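Local coordinates for short-chain dehydrogenase/reductase SDR (Vibrio parahaemolyticus, PDB 3GUY), which probably catalyses NAD(P)-dependent oxidation or reduction of a substrate as a member of the short-chain dehydrogenase/reductase family, at the interface of chains A and B. Coordinates in Å, arbitrary orientation; residue numbers count along the deposited sequence, not the author numbering. Chains: chain A/B, Short-chain dehydrogenase/reductase SDR.

The interface of chains A and B. Residues chain A 86-89, 138-141; chain B 115, 157, 160.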
loop_
_atom_site.group_PDB
_atom_site.type_symbol
_atom_site.label_atom_id
_atom_site.label_comp_id
_atom_site.label_asym_id
_atom_site.label_seq_id
_atom_site.Cartn_x
_atom_site.Cartn_y
_atom_site.Cartn_z
ATOM N N GLY A 86 -0.194 -5.113 23.605
ATOM C CA GLY A 86 -0.684 -4.165 24.571
ATOM C C GLY A 86 -0.836 -2.779 23.951
ATOM O O GLY A 86 -0.251 -2.458 22.904
ATOM N N LEU A 87 -1.682 -1.976 24.583
ATOM C CA LEU A 87 -1.834 -0.576 24.227
ATOM C C LEU A 87 -0.468 0.082 24.483
ATOM O O LEU A 87 0.262 -0.284 25.403
ATOM C CB LEU A 87 -2.964 0.082 25.053
ATOM C CG LEU A 87 -4.449 -0.260 24.743
ATOM C CD1 LEU A 87 -5.370 0.361 25.813
ATOM C CD2 LEU A 87 -4.967 0.195 23.344
ATOM N N LEU A 88 -0.081 1.015 23.630
ATOM C CA LEU A 88 1.305 1.491 23.644
ATOM C C LEU A 88 1.706 2.018 25.015
ATOM O O LEU A 88 2.818 1.735 25.481
ATOM C CB LEU A 88 1.571 2.527 22.536
ATOM C CG LEU A 88 2.987 3.081 22.437
ATOM C CD1 LEU A 88 4.064 1.980 22.274
ATOM C CD2 LEU A 88 3.062 4.143 21.284
ATOM N N GLN A 89 0.794 2.738 25.681
ATOM C CA GLN A 89 1.103 3.283 27.003
ATOM C C GLN A 89 1.351 2.205 28.069
ATOM O O GLN A 89 2.069 2.444 29.048
ATOM C CB GLN A 89 0.018 4.286 27.476
ATOM C CG GLN A 89 -1.312 3.703 27.787
ATOM C CD GLN A 89 -2.245 3.682 26.641
ATOM O OE1 GLN A 89 -1.843 3.701 25.457
ATOM N NE2 GLN A 89 -3.539 3.649 26.965
ATOM N N ALA A 138 -4.562 -2.166 16.359
ATOM C CA ALA A 138 -4.691 -1.820 17.791
ATOM C C ALA A 138 -4.058 -2.871 18.727
ATOM O O ALA A 138 -4.232 -4.068 18.534
ATOM C CB ALA A 138 -6.209 -1.602 18.170
ATOM N N GLN A 139 -3.333 -2.390 19.736
ATOM C CA GLN A 139 -2.600 -3.161 20.722
ATOM C C GLN A 139 -1.437 -3.959 20.166
ATOM O O GLN A 139 -0.931 -4.798 20.853
ATOM C CB GLN A 139 -3.525 -4.096 21.531
ATOM C CG GLN A 139 -4.707 -3.369 22.134
ATOM C CD GLN A 139 -5.447 -4.243 23.083
ATOM O OE1 GLN A 139 -6.560 -4.687 22.789
ATOM N NE2 GLN A 139 -4.819 -4.551 24.214
ATOM N N GLU A 140 -1.044 -3.698 18.923
ATOM C CA GLU A 140 0.119 -4.355 18.324
ATOM C C GLU A 140 1.022 -3.296 17.644
ATOM O O GLU A 140 1.703 -3.584 16.690
ATOM C CB GLU A 140 -0.320 -5.362 17.299
ATOM C CG GLU A 140 -1.399 -6.367 17.782
ATOM C CD GLU A 140 -1.696 -7.427 16.809
ATOM O OE1 GLU A 140 -0.863 -7.700 15.899
ATOM O OE2 GLU A 140 -2.792 -7.990 16.911
ATOM N N SER A 141 1.007 -2.085 18.158
ATOM C CA SER A 141 1.662 -0.970 17.452
ATOM C C SER A 141 3.132 -1.233 17.243
ATOM O O SER A 141 3.631 -0.942 16.147
ATOM C CB SER A 141 1.436 0.369 18.163
ATOM O OG SER A 141 2.076 0.425 19.396
ATOM N N VAL B 115 1.301 9.514 24.540
ATOM C CA VAL B 115 0.034 8.835 24.667
ATOM C C VAL B 115 -0.223 8.618 26.171
ATOM O O VAL B 115 -1.325 8.913 26.671
ATOM C CB VAL B 115 -0.017 7.541 23.851
ATOM C CG1 VAL B 115 -1.145 6.636 24.328
ATOM C CG2 VAL B 115 -0.238 7.886 22.426
ATOM N N VAL B 157 -1.243 3.168 16.443
ATOM C CA VAL B 157 -1.653 4.016 17.555
ATOM C C VAL B 157 -2.890 4.882 17.158
ATOM O O VAL B 157 -3.812 5.115 17.999
ATOM C CB VAL B 157 -0.476 4.874 18.042
ATOM C CG1 VAL B 157 -0.889 5.836 19.164
ATOM C CG2 VAL B 157 0.682 3.958 18.557
ATOM N N GLU B 160 -5.854 3.020 18.090
ATOM C CA GLU B 160 -5.982 3.065 19.567
ATOM C C GLU B 160 -6.516 4.415 20.106
ATOM O O GLU B 160 -7.088 4.495 21.206
ATOM C CB GLU B 160 -4.621 2.791 20.232
ATOM C CG GLU B 160 -4.031 1.403 19.941
ATOM C CD GLU B 160 -2.687 1.099 20.631
ATOM O OE1 GLU B 160 -2.191 1.916 21.460
ATOM O OE2 GLU B 160 -2.114 -0.002 20.316
HETATM O O HOH W 1 -2.926 3.856 23.015
#
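B:Glu160 reaches from the end of helix 141-160 of chain B between the start of the 3-10 helix 88-90 of chain A and the loop that leads into helix 141-160 of that chain, and its carboxylate is caught by backbone N-H groups on both. Its CG lies anti to its own carbonyl carbon (chi1 -62°) and the chain runs extended beyond it, which carries the acid tip down to A:Leu88 and A:Gln139. The backbone N of A:Gln139 donates to OE2 of B:Glu160 at 2.7 Å, arriving on the anti side of the carboxylate and tilted 27° from its plane. On the other oxygen, backbone N of A:Leu88, the first residue of the 3-10 helix, gives OE1 a longer but nearly straight bond of 3.2 Å, this time on the syn side. With each oxygen held by a different segment, rotation of the carboxylate should be restricted, and the two amides, one at a helix start, may help to stabilise its negative charge.

Carbon groups pack along the glutamate's stem and beside its carboxylate. A:Leu87 runs antiparallel alongside it, CD2 of A:Leu87 lying 3.7 Å from the carboxylate carbon CD of B:Glu160, while A:Ala138 lies against CG from the loop. Beside them, CD2 of A:Leu88 meets CG2 of B:Val157 at 3.6 Å, and CG2 of B:Val157 also rests on CB of A:Ser141.

Towards A:Gln89 the flank is water-mediated. The side chain of A:Gln89, bent at chi2 (-91°), lies roughly perpendicular to B:Val115, its carboxamide OE1 3.2 Å from methyl CG1 of B:Val115, with little packing beyond this contact. The same OE1 is linked to the glutamate through a water 2.7 Å away, which lies 2.6 Å from OE1 of B:Glu160 and gives that oxygen a further partner.

Repeated by its twin across the two-fold axis, this anchoring of a helix-borne glutamate on backbone amides of the partner probably helps to join and align the two subunits in the deposited tetramer.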